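Local coordinates for lipoprotein (Mycoplasma mycoides subsp. capri, PDB 7ADK) that is a surface lipoprotein that probably acts as a trypsin-like serine protease, cleaving host antibodies captured by the mycoplasma, at residues A502-I513 against G535-D546. Residues are numbered along the deposited sequence; the frame is centred on the assembly and turned at random.
Sequences AVTAIFHATDFI and GIFADFAIVEVD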
ATOM      1  N   ALA B 502      27.454   3.537 -23.199  1.00 70.13           N
ATOM      2  CA  ALA B 502      27.544   2.426 -22.251  1.00 70.13           C
ATOM      3  C   ALA B 502      26.280   1.536 -22.183  1.00 70.13           C
ATOM      4  O   ALA B 502      26.367   0.379 -21.773  1.00 70.13           O
ATOM      5  CB  ALA B 502      27.883   3.034 -20.896  1.00 70.13           C
ATOM      6  N   VAL B 503      25.106   2.072 -22.542  1.00 67.24           N
ATOM      7  CA  VAL B 503      23.813   1.362 -22.593  1.00 67.24           C
ATOM      8  C   VAL B 503      23.199   1.456 -23.990  1.00 67.24           C
ATOM      9  O   VAL B 503      22.941   2.553 -24.473  1.00 67.24           O
ATOM     10  CB  VAL B 503      22.837   1.909 -21.540  1.00 67.24           C
ATOM     11  CG1 VAL B 503      21.475   1.237 -21.601  1.00 67.24           C
ATOM     12  CG2 VAL B 503      23.376   1.701 -20.139  1.00 67.24           C
ATOM     13  N   THR B 504      22.906   0.326 -24.640  1.00 67.78           N
ATOM     14  CA  THR B 504      22.528   0.276 -26.068  1.00 67.78           C
ATOM     15  C   THR B 504      21.376  -0.694 -26.311  1.00 67.78           C
ATOM     16  O   THR B 504      21.452  -1.837 -25.883  1.00 67.78           O
ATOM     17  CB  THR B 504      23.748  -0.144 -26.915  1.00 67.78           C
ATOM     18  OG1 THR B 504      24.849   0.716 -26.739  1.00 67.78           O
ATOM     19  CG2 THR B 504      23.472  -0.194 -28.411  1.00 67.78           C
ATOM     20  N   ALA B 505      20.344  -0.317 -27.067  1.00 68.12           N
ATOM     21  CA  ALA B 505      19.377  -1.281 -27.607  1.00 68.12           C
ATOM     22  C   ALA B 505      19.981  -2.023 -28.815  1.00 68.12           C
ATOM     23  O   ALA B 505      20.270  -1.406 -29.840  1.00 68.12           O
ATOM     24  CB  ALA B 505      18.086  -0.548 -27.968  1.00 68.12           C
ATOM     25  N   ILE B 506      20.211  -3.332 -28.712  1.00 67.04           N
ATOM     26  CA  ILE B 506      20.937  -4.129 -29.721  1.00 67.04           C
ATOM     27  C   ILE B 506      20.044  -4.873 -30.715  1.00 67.04           C
ATOM     28  O   ILE B 506      20.403  -4.982 -31.882  1.00 67.04           O
ATOM     29  CB  ILE B 506      21.941  -5.048 -28.996  1.00 67.04           C
ATOM     30  CG1 ILE B 506      23.243  -4.264 -28.937  1.00 67.04           C
ATOM     31  CG2 ILE B 506      22.127  -6.417 -29.604  1.00 67.04           C
ATOM     32  CD1 ILE B 506      24.419  -5.021 -28.393  1.00 67.04           C
ATOM     33  N   PHE B 507      18.881  -5.359 -30.295  1.00 66.08           N
ATOM     34  CA  PHE B 507      17.907  -6.030 -31.149  1.00 66.08           C
ATOM     35  C   PHE B 507      16.516  -5.458 -30.885  1.00 66.08           C
ATOM     36  O   PHE B 507      16.197  -5.189 -29.738  1.00 66.08           O
ATOM     37  CB  PHE B 507      18.001  -7.545 -30.908  1.00 66.08           C
ATOM     38  CG  PHE B 507      17.054  -8.419 -31.708  1.00 66.08           C
ATOM     39  CD1 PHE B 507      16.986  -8.302 -33.105  1.00 66.08           C
ATOM     40  CD2 PHE B 507      16.215  -9.343 -31.062  1.00 66.08           C
ATOM     41  CE1 PHE B 507      16.072  -9.073 -33.843  1.00 66.08           C
ATOM     42  CE2 PHE B 507      15.317 -10.125 -31.802  1.00 66.08           C
ATOM     43  CZ  PHE B 507      15.226  -9.978 -33.190  1.00 66.08           C
ATOM     44  N   HIS B 508      15.699  -5.248 -31.920  1.00 65.21           N
ATOM     45  CA  HIS B 508      14.376  -4.596 -31.823  1.00 65.21           C
ATOM     46  C   HIS B 508      13.199  -5.408 -32.382  1.00 65.21           C
ATOM     47  O   HIS B 508      12.083  -4.894 -32.396  1.00 65.21           O
ATOM     48  CB  HIS B 508      14.447  -3.192 -32.445  1.00 65.21           C
ATOM     49  CG  HIS B 508      14.604  -2.063 -31.488  1.00 65.21           C
ATOM     50  ND1 HIS B 508      13.655  -1.618 -30.611  1.00 65.21           N
ATOM     51  CD2 HIS B 508      15.661  -1.224 -31.401  1.00 65.21           C
ATOM     52  CE1 HIS B 508      14.120  -0.522 -30.016  1.00 65.21           C
ATOM     53  NE2 HIS B 508      15.341  -0.269 -30.482  1.00 65.21           N
ATOM     54  N   ALA B 509      13.422  -6.629 -32.892  1.00 66.90           N
ATOM     55  CA  ALA B 509      12.357  -7.497 -33.437  1.00 66.90           C
ATOM     56  C   ALA B 509      11.412  -6.809 -34.450  1.00 66.90           C
ATOM     57  O   ALA B 509      10.218  -7.104 -34.513  1.00 66.90           O
ATOM     58  CB  ALA B 509      11.612  -8.219 -32.312  1.00 66.90           C
ATOM     59  N   THR B 510      11.940  -5.907 -35.274  1.00 72.49           N
ATOM     60  CA  THR B 510      11.210  -5.237 -36.354  1.00 72.49           C
ATOM     61  C   THR B 510      11.368  -5.998 -37.660  1.00 72.49           C
ATOM     62  O   THR B 510      12.467  -6.370 -38.061  1.00 72.49           O
ATOM     63  CB  THR B 510      11.681  -3.796 -36.555  1.00 72.49           C
ATOM     64  OG1 THR B 510      13.089  -3.717 -36.603  1.00 72.49           O
ATOM     65  CG2 THR B 510      11.177  -2.878 -35.462  1.00 72.49           C
ATOM     66  N   ASP B 511      10.257  -6.219 -38.352  1.00 76.24           N
ATOM     67  CA  ASP B 511      10.204  -6.710 -39.731  1.00 76.24           C
ATOM     68  C   ASP B 511      10.958  -8.027 -39.983  1.00 76.24           C
ATOM     69  O   ASP B 511      11.481  -8.309 -41.057  1.00 76.24           O
ATOM     70  CB  ASP B 511      10.544  -5.572 -40.687  1.00 76.24           C
ATOM     71  CG  ASP B 511       9.761  -5.609 -41.992  1.00 76.24           C
ATOM     72  OD1 ASP B 511       8.702  -6.251 -42.075  1.00 76.24           O
ATOM     73  OD2 ASP B 511      10.206  -4.984 -42.961  1.00 76.24           O
ATOM     74  N   PHE B 512      10.954  -8.888 -38.968  1.00 76.34           N
ATOM     75  CA  PHE B 512      11.710 -10.139 -38.883  1.00 76.34           C
ATOM     76  C   PHE B 512      11.228 -11.283 -39.789  1.00 76.34           C
ATOM     77  O   PHE B 512      11.883 -12.324 -39.845  1.00 76.34           O
ATOM     78  CB  PHE B 512      11.756 -10.570 -37.416  1.00 76.34           C
ATOM     79  CG  PHE B 512      10.411 -10.950 -36.843  1.00 76.34           C
ATOM     80  CD1 PHE B 512       9.918 -12.252 -36.978  1.00 76.34           C
ATOM     81  CD2 PHE B 512       9.653  -9.983 -36.165  1.00 76.34           C
ATOM     82  CE1 PHE B 512       8.687 -12.592 -36.407  1.00 76.34           C
ATOM     83  CE2 PHE B 512       8.415 -10.323 -35.607  1.00 76.34           C
ATOM     84  CZ  PHE B 512       7.935 -11.634 -35.715  1.00 76.34           C
ATOM     85  N   ILE B 513      10.121 -11.114 -40.514  1.00 82.75           N
ATOM     86  CA  ILE B 513       9.588 -12.058 -41.517  1.00 82.75           C
ATOM     87  C   ILE B 513       9.970 -11.675 -42.963  1.00 82.75           C
ATOM     88  O   ILE B 513       9.812 -12.484 -43.875  1.00 82.75           O
ATOM     89  CB  ILE B 513       8.052 -12.159 -41.331  1.00 82.75           C
ATOM     90  CG1 ILE B 513       7.659 -12.718 -39.956  1.00 82.75           C
ATOM     91  CG2 ILE B 513       7.333 -12.995 -42.393  1.00 82.75           C
ATOM     92  CD1 ILE B 513       8.218 -14.091 -39.591  1.00 82.75           C
ATOM     93  N   GLY B 535       5.461  -1.485 -41.636  1.00 78.09           N
ATOM     94  CA  GLY B 535       5.915  -2.860 -41.486  1.00 78.09           C
ATOM     95  C   GLY B 535       5.154  -3.655 -40.434  1.00 78.09           C
ATOM     96  O   GLY B 535       4.031  -3.333 -40.061  1.00 78.09           O
ATOM     97  N   ILE B 536       5.784  -4.716 -39.945  1.00 76.40           N
ATOM     98  CA  ILE B 536       5.289  -5.557 -38.854  1.00 76.40           C
ATOM     99  C   ILE B 536       6.352  -5.680 -37.776  1.00 76.40           C
ATOM    100  O   ILE B 536       7.537  -5.698 -38.087  1.00 76.40           O
ATOM    101  CB  ILE B 536       4.862  -6.961 -39.350  1.00 76.40           C
ATOM    102  CG1 ILE B 536       5.979  -7.749 -40.067  1.00 76.40           C
ATOM    103  CG2 ILE B 536       3.630  -6.862 -40.252  1.00 76.40           C
ATOM    104  CD1 ILE B 536       6.684  -8.759 -39.175  1.00 76.40           C
ATOM    105  N   PHE B 537       5.962  -5.813 -36.517  1.00 69.05           N
ATOM    106  CA  PHE B 537       6.887  -6.068 -35.416  1.00 69.05           C
ATOM    107  C   PHE B 537       6.228  -6.898 -34.308  1.00 69.05           C
ATOM    108  O   PHE B 537       5.009  -7.037 -34.247  1.00 69.05           O
ATOM    109  CB  PHE B 537       7.477  -4.740 -34.898  1.00 69.05           C
ATOM    110  CG  PHE B 537       6.683  -4.049 -33.815  1.00 69.05           C
ATOM    111  CD1 PHE B 537       7.251  -3.824 -32.556  1.00 69.05           C
ATOM    112  CD2 PHE B 537       5.357  -3.659 -34.038  1.00 69.05           C
ATOM    113  CE1 PHE B 537       6.492  -3.241 -31.535  1.00 69.05           C
ATOM    114  CE2 PHE B 537       4.596  -3.085 -33.015  1.00 69.05           C
ATOM    115  CZ  PHE B 537       5.163  -2.883 -31.758  1.00 69.05           C
ATOM    116  N   ALA B 538       7.027  -7.444 -33.405  1.00 68.52           N
ATOM    117  CA  ALA B 538       6.561  -7.941 -32.110  1.00 68.52           C
ATOM    118  C   ALA B 538       7.203  -7.119 -31.002  1.00 68.52           C
ATOM    119  O   ALA B 538       8.394  -6.834 -31.107  1.00 68.52           O
ATOM    120  CB  ALA B 538       6.933  -9.403 -31.984  1.00 68.52           C
ATOM    121  N   ASP B 539       6.472  -6.727 -29.965  1.00 65.55           N
ATOM    122  CA  ASP B 539       7.010  -5.819 -28.950  1.00 65.55           C
ATOM    123  C   ASP B 539       8.018  -6.521 -28.010  1.00 65.55           C
ATOM    124  O   ASP B 539       7.715  -6.896 -26.884  1.00 65.55           O
ATOM    125  CB  ASP B 539       5.852  -5.106 -28.241  1.00 65.55           C
ATOM    126  CG  ASP B 539       6.282  -3.838 -27.488  1.00 65.55           C
ATOM    127  OD1 ASP B 539       7.340  -3.271 -27.811  1.00 65.55           O
ATOM    128  OD2 ASP B 539       5.586  -3.414 -26.544  1.00 65.55           O
ATOM    129  N   PHE B 540       9.242  -6.726 -28.492  1.00 57.41           N
ATOM    130  CA  PHE B 540      10.375  -7.351 -27.795  1.00 57.41           C
ATOM    131  C   PHE B 540      11.714  -6.710 -28.225  1.00 57.41           C
ATOM    132  O   PHE B 540      11.942  -6.519 -29.417  1.00 57.41           O
ATOM    133  CB  PHE B 540      10.368  -8.860 -28.064  1.00 57.41           C
ATOM    134  CG  PHE B 540      11.630  -9.579 -27.640  1.00 57.41           C
ATOM    135  CD1 PHE B 540      12.036  -9.568 -26.297  1.00 57.41           C
ATOM    136  CD2 PHE B 540      12.439 -10.209 -28.594  1.00 57.41           C
ATOM    137  CE1 PHE B 540      13.239 -10.174 -25.910  1.00 57.41           C
ATOM    138  CE2 PHE B 540      13.637 -10.832 -28.207  1.00 57.41           C
ATOM    139  CZ  PHE B 540      14.031 -10.820 -26.865  1.00 57.41           C
ATOM    140  N   ALA B 541      12.607  -6.398 -27.292  1.00 54.80           N
ATOM    141  CA  ALA B 541      13.906  -5.808 -27.583  1.00 54.80           C
ATOM    142  C   ALA B 541      14.974  -6.316 -26.612  1.00 54.80           C
ATOM    143  O   ALA B 541      14.643  -6.763 -25.519  1.00 54.80           O
ATOM    144  CB  ALA B 541      13.761  -4.288 -27.563  1.00 54.80           C
ATOM    145  N   ILE B 542      16.247  -6.255 -26.983  1.00 56.79           N
ATOM    146  CA  ILE B 542      17.353  -6.718 -26.135  1.00 56.79           C
ATOM    147  C   ILE B 542      18.378  -5.606 -25.942  1.00 56.79           C
ATOM    148  O   ILE B 542      18.966  -5.126 -26.905  1.00 56.79           O
ATOM    149  CB  ILE B 542      17.999  -7.999 -26.685  1.00 56.79           C
ATOM    150  CG1 ILE B 542      16.944  -9.074 -26.987  1.00 56.79           C
ATOM    151  CG2 ILE B 542      19.057  -8.519 -25.701  1.00 56.79           C
ATOM    152  CD1 ILE B 542      17.499 -10.310 -27.667  1.00 56.79           C
ATOM    153  N   VAL B 543      18.585  -5.183 -24.702  1.00 57.09           N
ATOM    154  CA  VAL B 543      19.448  -4.070 -24.304  1.00 57.09           C
ATOM    155  C   VAL B 543      20.762  -4.576 -23.724  1.00 57.09           C
ATOM    156  O   VAL B 543      20.789  -5.409 -22.829  1.00 57.09           O
ATOM    157  CB  VAL B 543      18.730  -3.171 -23.277  1.00 57.09           C
ATOM    158  CG1 VAL B 543      19.660  -2.101 -22.684  1.00 57.09           C
ATOM    159  CG2 VAL B 543      17.525  -2.497 -23.932  1.00 57.09           C
ATOM    160  N   GLU B 544      21.867  -4.044 -24.208  1.00 63.77           N
ATOM    161  CA  GLU B 544      23.211  -4.255 -23.679  1.00 63.77           C
ATOM    162  C   GLU B 544      23.550  -3.195 -22.626  1.00 63.77           C
ATOM    163  O   GLU B 544      23.305  -2.007 -22.827  1.00 63.77           O
ATOM    164  CB  GLU B 544      24.188  -4.235 -24.854  1.00 63.77           C
ATOM    165  CG  GLU B 544      25.658  -4.422 -24.473  1.00 63.77           C
ATOM    166  CD  GLU B 544      26.586  -4.271 -25.687  1.00 63.77           C
ATOM    167  OE1 GLU B 544      26.949  -3.122 -26.013  1.00 63.77           O
ATOM    168  OE2 GLU B 544      27.000  -5.296 -26.276  1.00 63.77           O
ATOM    169  N   VAL B 545      24.140  -3.627 -21.518  1.00 62.33           N
ATOM    170  CA  VAL B 545      24.730  -2.765 -20.500  1.00 62.33           C
ATOM    171  C   VAL B 545      26.174  -3.190 -20.242  1.00 62.33           C
ATOM    172  O   VAL B 545      26.437  -4.328 -19.854  1.00 62.33           O
ATOM    173  CB  VAL B 545      23.887  -2.768 -19.219  1.00 62.33           C
ATOM    174  CG1 VAL B 545      24.454  -1.790 -18.213  1.00 62.33           C
ATOM    175  CG2 VAL B 545      22.432  -2.383 -19.455  1.00 62.33           C
ATOM    176  N   ASP B 546      27.126  -2.281 -20.445  1.00 67.34           N
ATOM    177  CA  ASP B 546      28.559  -2.532 -20.248  1.00 67.34           C
ATOM    178  C   ASP B 546      29.050  -1.891 -18.946  1.00 67.34           C
ATOM    179  O   ASP B 546      29.435  -0.723 -18.905  1.00 67.34           O
ATOM    180  CB  ASP B 546      29.326  -2.071 -21.496  1.00 67.34           C
ATOM    181  CG  ASP B 546      30.809  -2.475 -21.525  1.00 67.34           C
ATOM    182  OD1 ASP B 546      31.371  -2.883 -20.495  1.00 67.34           O
ATOM    183  OD2 ASP B 546      31.388  -2.431 -22.632  1.00 67.34           O
TER
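Thr504 and Glu544 form an antiparallel hydrogen-bonded pair: Thr504 N gives to Glu544 O, and Glu544 N returns the bond to Thr504 O (2.8 Å). Next to this pair, Asp546 N reaches Ala502 O at 3.1 Å. At the other end a classic beta bulge sets two donors on one acceptor: Ile542 O takes Ile506 N at 2.8 Å. The second donor, Phe507 N, is held only weakly by Ile542 O at 3.4 Å, while Ile542 N is satisfied by Phe507 O. Beyond a loop the backbones meet again: Ala538 N gives a weak bond to Ala509 O, and Asp511 N a firmer one to Ile536 O (2.8 Å).

With CG anti to the backbone N (chi1 179°), the extended Glu544 chain carries OE2 to the hydroxyls of Tyr444 and Tyr832, which hydrogen-bond it; the Ile506 CD1 methyl crosses this side chain obliquely. Phe507 presents its ring edge to Ile542 CD1, with CD2 3.8 Å away. Asp546 OD2 makes a salt bridge with Lys442 NZ, while His508 ND1 and Ser449 OG are hydrogen-bonded.

Strand 541-546 runs between 503-507 and 442-447 in an antiparallel sheet, helix 824-831 covering Ile506, Phe507 and Ile542, whereas 535-537 pairs in parallel with 737-747 of the second sheet, consistent with a two-barrel PA-clan fold.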